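Local coordinates for chemotactic transducer PctC (Pseudomonas aeruginosa, PDB 5LTV), which binds gamma-amino-butanoic acid in its Cache-type ligand-binding domain and so probably guides chemotaxis in response to this compound and to amino acids, at residues S93-E98 with G102-R107; A64-L69 with L82-F87; A129-I134 with P154-G159; T136-D141 with L206-L211. All blocks are in the same frame, centred on the assembly; numbering follows the deposited sequence. Where two conformers were deposited one is given.

Contact 1: S93-E98 with G102-R107; sequences SVYLGE and GTFTMR. With ABU (gamma-amino-butanoic acid), chain H.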
loop_
_atom_site.group_PDB
_atom_site.type_symbol
_atom_site.label_atom_id
_atom_site.label_comp_id
_atom_site.label_asym_id
_atom_site.label_seq_id
_atom_site.Cartn_x
_atom_site.Cartn_y
_atom_site.Cartn_z
ATOM N N SER A 93 -0.871 11.519 0.241
ATOM C CA SER A 93 -1.562 12.302 -0.767
ATOM C C SER A 93 -2.547 11.392 -1.480
ATOM O O SER A 93 -2.420 10.153 -1.460
ATOM C CB SER A 93 -0.603 12.934 -1.770
ATOM O OG SER A 93 0.158 11.907 -2.393
ATOM N N VAL A 94 -3.534 12.047 -2.101
ATOM C CA VAL A 94 -4.511 11.425 -2.978
ATOM C C VAL A 94 -4.418 12.142 -4.313
ATOM O O VAL A 94 -3.962 13.296 -4.394
ATOM C CB VAL A 94 -5.955 11.480 -2.414
ATOM C CG1 VAL A 94 -6.057 10.670 -1.159
ATOM C CG2 VAL A 94 -6.380 12.940 -2.138
ATOM N N TYR A 95 -4.844 11.443 -5.374
ATOM C CA TYR A 95 -4.592 11.985 -6.700
ATOM C C TYR A 95 -5.377 11.236 -7.764
ATOM O O TYR A 95 -5.789 10.086 -7.585
ATOM C CB TYR A 95 -3.105 11.992 -7.060
ATOM C CG TYR A 95 -2.260 10.804 -6.652
ATOM C CD1 TYR A 95 -1.636 10.769 -5.403
ATOM C CD2 TYR A 95 -1.997 9.750 -7.551
ATOM C CE1 TYR A 95 -0.808 9.682 -5.030
ATOM C CE2 TYR A 95 -1.156 8.674 -7.195
ATOM C CZ TYR A 95 -0.569 8.650 -5.935
ATOM O OH TYR A 95 0.257 7.609 -5.552
ATOM N N LEU A 96 -5.573 11.935 -8.879
ATOM C CA LEU A 96 -6.236 11.426 -10.070
ATOM C C LEU A 96 -5.314 11.672 -11.251
ATOM O O LEU A 96 -4.983 12.824 -11.551
ATOM C CB LEU A 96 -7.583 12.122 -10.303
ATOM C CG LEU A 96 -8.291 11.776 -11.636
ATOM C CD1 LEU A 96 -8.917 10.373 -11.599
ATOM C CD2 LEU A 96 -9.377 12.812 -11.929
ATOM N N GLY A 97 -4.900 10.598 -11.921
ATOM C CA GLY A 97 -4.198 10.706 -13.175
ATOM C C GLY A 97 -5.247 10.485 -14.240
ATOM O O GLY A 97 -5.950 9.469 -14.224
ATOM N N GLU A 98 -5.386 11.466 -15.141
ATOM C CA GLU A 98 -6.435 11.460 -16.162
ATOM C C GLU A 98 -5.954 10.823 -17.463
ATOM O O GLU A 98 -4.826 11.038 -17.885
ATOM C CB GLU A 98 -6.945 12.886 -16.425
ATOM C CG GLU A 98 -7.794 13.419 -15.272
ATOM C CD GLU A 98 -8.359 14.803 -15.503
ATOM O OE1 GLU A 98 -8.165 15.685 -14.633
ATOM O OE2 GLU A 98 -9.049 15.014 -16.528
ATOM N N GLY A 102 -3.001 13.003 -19.458
ATOM C CA GLY A 102 -2.061 12.883 -18.363
ATOM C C GLY A 102 -2.168 13.924 -17.267
ATOM O O GLY A 102 -1.306 13.952 -16.383
ATOM N N THR A 103 -3.171 14.795 -17.313
ATOM C CA THR A 103 -3.407 15.779 -16.265
ATOM C C THR A 103 -3.409 15.099 -14.903
ATOM O O THR A 103 -4.057 14.074 -14.712
ATOM C CB THR A 103 -4.752 16.463 -16.515
ATOM O OG1 THR A 103 -4.759 17.084 -17.825
ATOM C CG2 THR A 103 -5.071 17.476 -15.389
ATOM N N PHE A 104 -2.641 15.642 -13.972
ATOM C CA PHE A 104 -2.384 15.008 -12.696
ATOM C C PHE A 104 -2.798 15.994 -11.608
ATOM O O PHE A 104 -2.203 17.076 -11.489
ATOM C CB PHE A 104 -0.907 14.631 -12.585
ATOM C CG PHE A 104 -0.547 13.936 -11.289
ATOM C CD1 PHE A 104 -0.970 12.637 -11.048
ATOM C CD2 PHE A 104 0.218 14.587 -10.324
ATOM C CE1 PHE A 104 -0.638 11.994 -9.866
ATOM C CE2 PHE A 104 0.541 13.969 -9.141
ATOM C CZ PHE A 104 0.109 12.656 -8.908
ATOM N N THR A 105 -3.820 15.638 -10.825
ATOM C CA THR A 105 -4.285 16.476 -9.721
ATOM C C THR A 105 -4.031 15.743 -8.415
ATOM O O THR A 105 -4.594 14.677 -8.179
ATOM C CB THR A 105 -5.763 16.810 -9.835
ATOM O OG1 THR A 105 -6.026 17.282 -11.144
ATOM C CG2 THR A 105 -6.146 17.898 -8.842
ATOM N N MET A 106 -3.192 16.318 -7.574
ATOM C CA MET A 106 -2.770 15.729 -6.325
ATOM C C MET A 106 -3.058 16.685 -5.170
ATOM O O MET A 106 -2.763 17.881 -5.274
ATOM C CB MET A 106 -1.299 15.468 -6.355
ATOM C CG MET A 106 -0.755 15.041 -5.004
ATOM S SD MET A 106 0.946 14.286 -5.147
ATOM C CE MET A 106 1.909 15.737 -5.099
ATOM N N ARG A 107 -3.604 16.143 -4.063
ATOM C CA ARG A 107 -3.826 16.939 -2.840
ATOM C C ARG A 107 -3.382 16.102 -1.651
ATOM O O ARG A 107 -3.592 14.907 -1.674
ATOM C CB ARG A 107 -5.302 17.446 -2.665
ATOM C CG ARG A 107 -5.731 18.378 -3.836
ATOM C CD ARG A 107 -5.125 19.820 -3.683
ATOM N NE ARG A 107 -5.585 20.793 -4.676
ATOM C CZ ARG A 107 -5.140 20.872 -5.959
ATOM N NH1 ARG A 107 -4.247 20.028 -6.511
ATOM N NH2 ARG A 107 -5.631 21.818 -6.700
HETATM N N ABU H . 2.243 11.186 -4.566
HETATM C CD ABU H . 3.238 10.429 -5.375
HETATM C CB ABU H . 3.009 10.575 -6.856
HETATM C CG ABU H . 2.932 9.246 -7.590
HETATM C C ABU H . 4.122 8.710 -8.366
HETATM O O ABU H . 5.169 8.423 -7.732
HETATM O OXT ABU H . 3.975 8.508 -9.604
#
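Y95 and M106 face each other as a non-hydrogen-bonded pair in the antiparallel beta hairpin formed by strands 93-98 and 104-107, at one edge of the Cache sheet that carries the ligand pocket. Backbone bonds tie the hairpin together: V94 N reaches R107 O at 2.9 Å and R107 N returns to V94 O, L96 and T105 pair the same way, and E98 N binds T103 O. At the turn G102 N makes only a weak bond to E98 O, with G102 at positive phi.

Aromatic packing fills the pocket side. Y95 CD2 lies 3.5 Å from F104 CE1, near the plane of the F104 ring, and the two ring planes stand 50° apart. M106 SD adds an oblique Met-aromatic contact, 5.3 Å from the Y95 ring centroid.

The same side meets the ligand. With CG set between the backbone N and the carbonyl carbon (chi1 40°), the Y95 ring leads away from strand 104-107, and its OH bonds D168; S93 OG bonds the same carboxylate. CB of gamma-amino-butanoic acid lies over one face of the ring. The ligand's amino N is 3.4 Å from M106 SD, and it also lies 3.1 Å from S93 OG.

Contact 2: A64-L69 with L82-F87; sequences ASQLAL and LEQPVF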
loop_
_atom_site.group_PDB
_atom_site.type_symbol
_atom_site.label_atom_id
_atom_site.label_comp_id
_atom_site.label_asym_id
_atom_site.label_seq_id
_atom_site.Cartn_x
_atom_site.Cartn_y
_atom_site.Cartn_z
ATOM N N ALA A 64 -13.081 7.171 -5.628
ATOM C CA ALA A 64 -13.502 6.798 -6.975
ATOM C C ALA A 64 -15.001 6.966 -7.170
ATOM O O ALA A 64 -15.436 7.521 -8.191
ATOM C CB ALA A 64 -13.091 5.354 -7.268
ATOM N N SER A 65 -15.818 6.472 -6.231
ATOM C CA SER A 65 -17.264 6.657 -6.404
ATOM C C SER A 65 -17.654 8.136 -6.366
ATOM O O SER A 65 -18.482 8.573 -7.165
ATOM C CB SER A 65 -18.053 5.858 -5.362
ATOM O OG SER A 65 -17.678 6.175 -4.045
ATOM N N GLN A 66 -17.063 8.928 -5.465
ATOM C CA GLN A 66 -17.324 10.368 -5.480
ATOM C C GLN A 66 -17.041 10.990 -6.834
ATOM O O GLN A 66 -17.799 11.852 -7.289
ATOM C CB GLN A 66 -16.450 11.070 -4.478
ATOM C CG GLN A 66 -16.916 11.204 -3.136
ATOM C CD GLN A 66 -15.814 11.787 -2.364
ATOM O OE1 GLN A 66 -15.603 12.982 -2.426
ATOM N NE2 GLN A 66 -15.124 10.963 -1.593
ATOM N N LEU A 67 -15.904 10.627 -7.452
ATOM C CA LEU A 67 -15.523 11.235 -8.730
ATOM C C LEU A 67 -16.420 10.762 -9.866
ATOM O O LEU A 67 -16.781 11.564 -10.735
ATOM C CB LEU A 67 -14.062 10.937 -9.057
ATOM C CG LEU A 67 -13.015 11.540 -8.137
ATOM C CD1 LEU A 67 -11.648 10.908 -8.348
ATOM C CD2 LEU A 67 -12.943 12.988 -8.399
ATOM N N ALA A 68 -16.798 9.468 -9.879
ATOM C CA ALA A 68 -17.757 8.995 -10.879
ATOM C C ALA A 68 -19.103 9.719 -10.769
ATOM O O ALA A 68 -19.859 9.778 -11.748
ATOM C CB ALA A 68 -17.977 7.477 -10.754
ATOM N N LEU A 69 -19.444 10.218 -9.578
ATOM C CA LEU A 69 -20.736 10.863 -9.369
ATOM C C LEU A 69 -20.757 12.315 -9.796
ATOM O O LEU A 69 -21.843 12.899 -9.813
ATOM C CB LEU A 69 -21.156 10.788 -7.890
ATOM C CG LEU A 69 -21.587 9.463 -7.218
ATOM C CD1 LEU A 69 -21.977 9.712 -5.776
ATOM C CD2 LEU A 69 -22.766 8.834 -7.984
ATOM N N LEU A 82 -10.915 16.488 -4.230
ATOM C CA LEU A 82 -9.656 16.004 -3.655
ATOM C C LEU A 82 -9.197 16.835 -2.466
ATOM O O LEU A 82 -8.425 16.338 -1.633
ATOM C CB LEU A 82 -8.545 15.959 -4.724
ATOM C CG LEU A 82 -8.794 14.871 -5.792
ATOM C CD1 LEU A 82 -7.800 14.885 -6.958
ATOM C CD2 LEU A 82 -8.736 13.544 -5.148
ATOM N N GLU A 83 -9.697 18.058 -2.330
ATOM C CA GLU A 83 -9.245 18.929 -1.256
ATOM C C GLU A 83 -9.904 18.642 0.092
ATOM O O GLU A 83 -9.581 19.329 1.068
ATOM C CB GLU A 83 -9.461 20.395 -1.667
ATOM C CG GLU A 83 -8.377 20.747 -2.634
ATOM C CD GLU A 83 -8.359 22.180 -3.058
ATOM O OE1 GLU A 83 -9.243 22.933 -2.621
ATOM O OE2 GLU A 83 -7.444 22.552 -3.833
ATOM N N GLN A 84 -10.787 17.647 0.181
ATOM C CA GLN A 84 -11.407 17.321 1.467
ATOM C C GLN A 84 -10.366 16.955 2.533
ATOM O O GLN A 84 -9.445 16.158 2.262
ATOM C CB GLN A 84 -12.411 16.182 1.294
ATOM C CG GLN A 84 -13.637 16.593 0.539
ATOM C CD GLN A 84 -14.492 15.408 0.208
ATOM O OE1 GLN A 84 -14.475 14.902 -0.945
ATOM N NE2 GLN A 84 -15.245 14.935 1.215
ATOM N N PRO A 85 -10.468 17.502 3.747
ATOM C CA PRO A 85 -9.418 17.263 4.745
ATOM C C PRO A 85 -9.297 15.804 5.175
ATOM O O PRO A 85 -8.223 15.393 5.643
ATOM C CB PRO A 85 -9.823 18.164 5.931
ATOM C CG PRO A 85 -10.736 19.225 5.333
ATOM C CD PRO A 85 -11.361 18.632 4.082
ATOM N N VAL A 86 -10.348 14.991 5.021
ATOM C CA VAL A 86 -10.230 13.584 5.416
ATOM C C VAL A 86 -9.120 12.892 4.624
ATOM O O VAL A 86 -8.447 12.002 5.147
ATOM C CB VAL A 86 -11.601 12.858 5.267
ATOM C CG1 VAL A 86 -12.069 12.823 3.791
ATOM C CG2 VAL A 86 -11.550 11.456 5.859
ATOM N N PHE A 87 -8.896 13.309 3.368
ATOM C CA PHE A 87 -7.843 12.723 2.546
ATOM C C PHE A 87 -6.451 13.119 3.039
ATOM O O PHE A 87 -5.565 12.271 3.142
ATOM C CB PHE A 87 -8.051 13.134 1.071
ATOM C CG PHE A 87 -9.317 12.549 0.475
ATOM C CD1 PHE A 87 -9.624 11.196 0.681
ATOM C CD2 PHE A 87 -10.241 13.353 -0.222
ATOM C CE1 PHE A 87 -10.824 10.648 0.177
ATOM C CE2 PHE A 87 -11.408 12.807 -0.730
ATOM C CZ PHE A 87 -11.699 11.444 -0.523
#
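Q66 reaches out from near the C-terminal end of the long helix 34-68 and lays its amide against the rim of the F87 ring. NE2 does the touching: it lies 3.6 Å from F87 CZ, at the ring edge and in the ring plane, not over a face. The two flat groups are almost coplanar, with amide and ring planes only 12° apart, and the side chains come at each other from opposite directions. Q66 can span the gap because its chain is extended beyond CG (chi2 174°).

F87 points back toward the helix from the short helix 85-90. One face of its ring is occupied from its own segment, where V86 CG1 sits over the ring centre, 4.2 Å above the plane. L63 of helix 34-68 also packs on F87, as does V94 of the neighbouring strand.

Q84 approaches the oxygen end of the Q66 amide. Its amide plane is turned 69° from that of Q66, so the two amides are far from coplanar. Its own amide is probably modelled flipped, so its hydrogen bonding is left undecided.

What settles the Q66 amide lies just outside the two segments. Its OE1 accepts a hydrogen bond from Q81 NE2, and NE2 gives a weak one to G62 O, one turn back in the helix. Together these bonds favour the rotation that puts NE2 at the aromatic edge, Q81 being the firmer partner. The chemistry is therefore that of amides at a partly exposed border, with the buried F87 behind them.

Contact 3: A129-I134 with P154-G159; sequences AADRLI and PVRHAG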
loop_
_atom_site.group_PDB
_atom_site.type_symbol
_atom_site.label_atom_id
_atom_site.label_comp_id
_atom_site.label_asym_id
_atom_site.label_seq_id
_atom_site.Cartn_x
_atom_site.Cartn_y
_atom_site.Cartn_z
ATOM N N ALA A 129 -4.883 -2.481 -15.726
ATOM C CA ALA A 129 -4.776 -3.889 -16.096
ATOM C C ALA A 129 -5.663 -4.759 -15.207
ATOM O O ALA A 129 -6.359 -5.655 -15.695
ATOM C CB ALA A 129 -3.318 -4.356 -16.029
ATOM N N ALA A 130 -5.694 -4.484 -13.905
ATOM C CA ALA A 130 -6.543 -5.264 -13.019
ATOM C C ALA A 130 -8.012 -4.859 -13.064
ATOM O O ALA A 130 -8.849 -5.646 -12.637
ATOM C CB ALA A 130 -6.027 -5.162 -11.589
ATOM N N ASP A 131 -8.335 -3.675 -13.585
ATOM C CA ASP A 131 -9.693 -3.060 -13.582
ATOM C C ASP A 131 -10.386 -3.132 -12.219
ATOM O O ASP A 131 -11.583 -3.393 -12.126
ATOM C CB ASP A 131 -10.613 -3.644 -14.662
ATOM C CG ASP A 131 -11.852 -2.718 -14.945
ATOM O OD1 ASP A 131 -11.660 -1.484 -15.039
ATOM O OD2 ASP A 131 -13.009 -3.206 -15.047
ATOM N N ARG A 132 -9.647 -2.832 -11.157
ATOM C CA ARG A 132 -10.170 -2.920 -9.800
ATOM C C ARG A 132 -9.099 -2.354 -8.872
ATOM O O ARG A 132 -7.957 -2.114 -9.286
ATOM C CB ARG A 132 -10.543 -4.372 -9.414
ATOM C CG ARG A 132 -9.334 -5.285 -9.266
ATOM C CD ARG A 132 -9.680 -6.783 -9.292
ATOM N NE ARG A 132 -8.508 -7.576 -9.681
ATOM C CZ ARG A 132 -8.070 -8.629 -9.007
ATOM N NH1 ARG A 132 -8.727 -9.001 -7.927
ATOM N NH2 ARG A 132 -6.987 -9.307 -9.402
ATOM N N LEU A 133 -9.489 -2.136 -7.612
ATOM C CA LEU A 133 -8.545 -1.671 -6.604
ATOM C C LEU A 133 -7.368 -2.640 -6.520
ATOM O O LEU A 133 -7.546 -3.857 -6.427
ATOM C CB LEU A 133 -9.239 -1.542 -5.248
ATOM C CG LEU A 133 -8.339 -0.930 -4.154
ATOM C CD1 LEU A 133 -8.289 0.555 -4.317
ATOM C CD2 LEU A 133 -8.786 -1.287 -2.736
ATOM N N ILE A 134 -6.162 -2.103 -6.577
ATOM C CA ILE A 134 -4.965 -2.863 -6.253
ATOM C C ILE A 134 -4.267 -2.172 -5.097
ATOM O O ILE A 134 -4.494 -0.989 -4.819
ATOM C CB ILE A 134 -3.989 -2.969 -7.426
ATOM C CG1 ILE A 134 -3.435 -1.572 -7.715
ATOM C CG2 ILE A 134 -4.637 -3.678 -8.615
ATOM C CD1 ILE A 134 -2.124 -1.535 -8.508
ATOM N N PRO A 154 -9.305 2.254 -11.311
ATOM C CA PRO A 154 -9.865 3.068 -12.396
ATOM C C PRO A 154 -11.101 3.809 -11.938
ATOM O O PRO A 154 -11.821 3.362 -11.048
ATOM C CB PRO A 154 -10.210 2.040 -13.477
ATOM C CG PRO A 154 -9.400 0.767 -13.048
ATOM C CD PRO A 154 -9.458 0.805 -11.561
ATOM N N VAL A 155 -11.313 4.979 -12.537
ATOM C CA VAL A 155 -12.510 5.811 -12.369
ATOM C C VAL A 155 -13.146 6.004 -13.741
ATOM O O VAL A 155 -12.503 6.527 -14.665
ATOM C CB VAL A 155 -12.161 7.185 -11.758
ATOM C CG1 VAL A 155 -13.448 8.017 -11.484
ATOM C CG2 VAL A 155 -11.326 7.005 -10.493
ATOM N N ARG A 156 -14.389 5.568 -13.887
ATOM C CA ARG A 156 -15.162 5.802 -15.096
ATOM C C ARG A 156 -16.265 6.810 -14.786
ATOM O O ARG A 156 -16.727 6.916 -13.646
ATOM C CB ARG A 156 -15.764 4.493 -15.657
ATOM C CG ARG A 156 -14.750 3.528 -16.333
ATOM C CD ARG A 156 -15.387 2.165 -16.683
ATOM N NE ARG A 156 -14.448 1.207 -17.305
ATOM C CZ ARG A 156 -13.629 0.391 -16.634
ATOM N NH1 ARG A 156 -13.609 0.390 -15.306
ATOM N NH2 ARG A 156 -12.825 -0.424 -17.295
ATOM N N HIS A 157 -16.656 7.584 -15.797
ATOM C CA HIS A 157 -17.804 8.469 -15.688
ATOM C C HIS A 157 -18.742 8.135 -16.835
ATOM O O HIS A 157 -18.323 8.126 -17.997
ATOM C CB HIS A 157 -17.397 9.940 -15.703
ATOM C CG HIS A 157 -18.567 10.870 -15.714
ATOM N ND1 HIS A 157 -19.523 10.875 -14.718
ATOM C CD2 HIS A 157 -18.970 11.781 -16.629
ATOM C CE1 HIS A 157 -20.443 11.779 -15.004
ATOM N NE2 HIS A 157 -20.132 12.338 -16.159
ATOM N N ALA A 158 -19.989 7.788 -16.505
ATOM C CA ALA A 158 -20.956 7.335 -17.512
ATOM C C ALA A 158 -20.366 6.240 -18.411
ATOM O O ALA A 158 -20.640 6.189 -19.621
ATOM C CB ALA A 158 -21.452 8.515 -18.363
ATOM N N GLY A 159 -19.514 5.374 -17.830
ATOM C CA GLY A 159 -18.969 4.240 -18.567
ATOM C C GLY A 159 -17.685 4.495 -19.347
ATOM O O GLY A 159 -17.119 3.548 -19.884
#
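A surface salt bridge, D131 to R156, joins the turn after helix 122-130 to the last part of strand 147-157, with P154 packed beside it. D131 is the first residue past the helix to leave helical angles, and its positive phi (47°) turns the chain there. Its carboxylate swings toward the strand with CG opposite the backbone N, chi1 -162°.

OD1 alone accepts. R156 meets it end-on with two nitrogens, NH1 at 2.7 Å from D131 OD1 and NH2 at 2.8 Å, and OD1 lies in the guanidinium plane. The NH1 bond uses the syn lone pair of OD1, whereas NH2 comes from above the carboxylate plane. The carboxylate and guanidinium planes stand nearly perpendicular, at 88°: a fork on one oxygen, not the coplanar two-to-two pairing. R156 was modelled in two conformers, and the bridge as described belongs to one of them; how constantly it is made is doubtful.

P154 adds van der Waals packing against the turn: CG is 3.9 Å from D131 CA, while CD reaches to 3.7 Å from R132 N. The ring thus nests against the turn backbone, beside the ion pair.

Around this, P154 also rests on L128 of helix 122-130. Past the turn, L133 packs on M57, V60 and E61 of the long helix 34-68, and I134 then pairs with S152 as strand 134-140 begins. On the other side of R156's strand, V155 bonds to L162 and G163 of strand 160-170.

Contact 4: T136-D141 with L206-L211; sequences TEPFVD and LVLKTL. With ABU (gamma-amino-butanoic acid), chain H; SO4 (sulfate ion), chain I.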
loop_
_atom_site.group_PDB
_atom_site.type_symbol
_atom_site.label_atom_id
_atom_site.label_comp_id
_atom_site.label_asym_id
_atom_site.label_seq_id
_atom_site.Cartn_x
_atom_site.Cartn_y
_atom_site.Cartn_z
ATOM N N THR A 136 -0.235 -1.741 -4.182
ATOM C CA THR A 136 1.060 -1.915 -4.806
ATOM C C THR A 136 2.093 -2.346 -3.768
ATOM O O THR A 136 1.931 -2.145 -2.555
ATOM C CB THR A 136 1.518 -0.599 -5.455
ATOM O OG1 THR A 136 2.013 0.243 -4.414
ATOM C CG2 THR A 136 0.370 0.111 -6.194
ATOM N N GLU A 137 3.176 -2.930 -4.265
ATOM C CA GLU A 137 4.368 -3.070 -3.446
ATOM C C GLU A 137 5.040 -1.696 -3.300
ATOM O O GLU A 137 4.708 -0.743 -4.019
ATOM C CB GLU A 137 5.303 -4.116 -4.067
ATOM C CG GLU A 137 4.740 -5.557 -3.979
ATOM C CD GLU A 137 5.658 -6.649 -4.587
ATOM O OE1 GLU A 137 6.591 -6.319 -5.344
ATOM O OE2 GLU A 137 5.429 -7.854 -4.306
ATOM N N PRO A 138 5.960 -1.549 -2.351
ATOM C CA PRO A 138 6.623 -0.241 -2.188
ATOM C C PRO A 138 7.295 0.221 -3.476
ATOM O O PRO A 138 7.787 -0.575 -4.285
ATOM C CB PRO A 138 7.651 -0.495 -1.073
ATOM C CG PRO A 138 6.996 -1.620 -0.226
ATOM C CD PRO A 138 6.334 -2.506 -1.291
ATOM N N PHE A 139 7.241 1.527 -3.698
ATOM C CA PHE A 139 8.034 2.165 -4.726
ATOM C C PHE A 139 8.457 3.511 -4.161
ATOM O O PHE A 139 8.201 3.822 -2.986
ATOM C CB PHE A 139 7.275 2.250 -6.065
ATOM C CG PHE A 139 5.987 3.034 -6.005
ATOM C CD1 PHE A 139 4.788 2.420 -5.573
ATOM C CD2 PHE A 139 5.962 4.374 -6.411
ATOM C CE1 PHE A 139 3.606 3.133 -5.520
ATOM C CE2 PHE A 139 4.782 5.080 -6.403
ATOM C CZ PHE A 139 3.589 4.478 -5.953
ATOM N N VAL A 140 9.150 4.285 -4.991
ATOM C CA VAL A 140 9.714 5.577 -4.616
ATOM C C VAL A 140 8.824 6.674 -5.177
ATOM O O VAL A 140 8.666 6.787 -6.404
ATOM C CB VAL A 140 11.150 5.741 -5.149
ATOM C CG1 VAL A 140 11.675 7.175 -4.852
ATOM C CG2 VAL A 140 12.091 4.705 -4.566
ATOM N N ASP A 141 8.274 7.511 -4.298
ATOM C CA ASP A 141 7.473 8.666 -4.732
ATOM C C ASP A 141 8.256 9.546 -5.708
ATOM O O ASP A 141 9.378 9.960 -5.414
ATOM C CB ASP A 141 7.072 9.457 -3.500
ATOM C CG ASP A 141 6.136 10.605 -3.783
ATOM O OD1 ASP A 141 6.395 11.452 -4.660
ATOM O OD2 ASP A 141 5.126 10.677 -3.052
ATOM N N LEU A 206 16.389 -2.790 4.383
ATOM C CA LEU A 206 16.006 -4.122 3.936
ATOM C C LEU A 206 14.713 -4.117 3.132
ATOM O O LEU A 206 14.350 -5.155 2.571
ATOM C CB LEU A 206 15.887 -5.069 5.129
ATOM C CG LEU A 206 17.184 -5.491 5.810
ATOM C CD1 LEU A 206 16.871 -6.436 6.951
ATOM C CD2 LEU A 206 18.093 -6.148 4.795
ATOM N N VAL A 207 14.040 -2.967 3.031
ATOM C CA VAL A 207 12.837 -2.880 2.215
ATOM C C VAL A 207 13.173 -3.137 0.753
ATOM O O VAL A 207 14.144 -2.597 0.218
ATOM C CB VAL A 207 12.143 -1.526 2.414
ATOM C CG1 VAL A 207 11.185 -1.262 1.267
ATOM C CG2 VAL A 207 11.374 -1.560 3.733
ATOM N N LEU A 208 12.359 -3.978 0.107
ATOM C CA LEU A 208 12.464 -4.412 -1.288
ATOM C C LEU A 208 13.635 -5.351 -1.533
ATOM O O LEU A 208 13.909 -5.689 -2.694
ATOM C CB LEU A 208 12.543 -3.245 -2.287
ATOM C CG LEU A 208 11.293 -2.372 -2.430
ATOM C CD1 LEU A 208 11.400 -1.478 -3.656
ATOM C CD2 LEU A 208 10.011 -3.217 -2.490
ATOM N N LYS A 209 14.336 -5.782 -0.490
ATOM C CA LYS A 209 15.260 -6.884 -0.653
ATOM C C LYS A 209 14.505 -8.211 -0.568
ATOM O O LYS A 209 13.419 -8.305 0.015
ATOM C CB LYS A 209 16.347 -6.839 0.417
ATOM C CG LYS A 209 17.703 -6.313 -0.049
ATOM C CD LYS A 209 17.637 -4.868 -0.521
ATOM C CE LYS A 209 18.951 -4.135 -0.227
ATOM N NZ LYS A 209 18.828 -2.638 -0.426
ATOM N N THR A 210 15.098 -9.251 -1.145
ATOM C CA THR A 210 14.569 -10.582 -0.882
ATOM C C THR A 210 15.020 -11.076 0.484
ATOM O O THR A 210 15.963 -10.547 1.086
ATOM C CB THR A 210 15.015 -11.576 -1.944
ATOM O OG1 THR A 210 16.437 -11.775 -1.835
ATOM C CG2 THR A 210 14.650 -11.048 -3.335
ATOM N N LEU A 211 14.328 -12.103 0.985
ATOM C CA LEU A 211 14.743 -12.678 2.259
ATOM C C LEU A 211 16.126 -13.286 2.157
ATOM O O LEU A 211 16.903 -13.228 3.118
ATOM C CB LEU A 211 13.740 -13.724 2.735
ATOM C CG LEU A 211 12.621 -13.188 3.624
ATOM C CD1 LEU A 211 11.448 -14.097 3.523
ATOM C CD2 LEU A 211 13.058 -13.079 5.074
HETATM N N ABU H . 2.243 11.186 -4.566
HETATM C CD ABU H . 3.238 10.429 -5.375
HETATM C CB ABU H . 3.009 10.575 -6.856
HETATM C CG ABU H . 2.932 9.246 -7.590
HETATM C C ABU H . 4.122 8.710 -8.366
HETATM O O ABU H . 5.169 8.423 -7.732
HETATM O OXT ABU H . 3.975 8.508 -9.604
HETATM S S SO4 I . 10.117 3.642 -8.748
HETATM O O1 SO4 I . 10.409 3.208 -7.394
HETATM O O2 SO4 I . 10.241 2.505 -9.663
HETATM O O3 SO4 I . 11.033 4.741 -9.098
HETATM O O4 SO4 I . 8.766 4.163 -8.828
#
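D141 OD1, at the pocket end of a segment whose P138 packs on L208, accepts hydrogen bonds from two backbone amides, G143 N and T144 N. That double grip holds the carboxylate, whose OD2 lies 3.3 Å from the amino N of gamma-amino-butanoic acid. F139 lines the same pocket and offers a ring edge: F139 CE2 is 3.6 Å from atom O of the ligand's carboxylate, which lies in the ring plane. A sulfate, probably from the crystallisation liquor, takes a 2.9 Å bond from V140 N to its O1 and another from R121.

The contact between the segments is mainly apolar. The P138 ring and the L208 side chain run antiparallel, flank against flank, with P138 CB 3.9 Å from L208 CD2, and L208 CD1 reaches to 3.8 Å from P138 O. V207 CG1 adds a looser touch, 4.3 Å from P138 CB. Both P138 and V207 also pack on L171 of helix 171-178.

A type II turn, L206 to K209, presents L208 at positive phi (71°), and K209 N closes it on L206 O.

Strand 134-140 lies in the ligand-binding sheet and the turn follows strand 198-200 of the second, so the two modules meet here mainly through aliphatic carbon, bordered by a carbonyl oxygen; E137 and K197 add a long, weak ion pair. Such packing shields hydrophobic surface but sets little direction.

In the fold
Contacts 1, 3 and 4 all reach the ligand-binding sheet: contact 1 at one edge and contacts 3 and 4 toward the other, on the neighbouring strands 147-157 and 134-140. Only contacts 1 and 4 touch gamma-amino-butanoic acid, yet their centres are about 23 Å apart. Contact 1 relies on backbone bonds and aromatic packing, whereas the buried contact 4 is mainly aliphatic between its segments. Contact 3 is the surface one, built on charge; contact 2, partly buried, sets amides against an aromatic edge. Contact 2 borders both neighbours: E83 makes a salt bridge to R107 of contact 1, and L67 packs on V155 of contact 3. It lies across the chain's centre from contact 4.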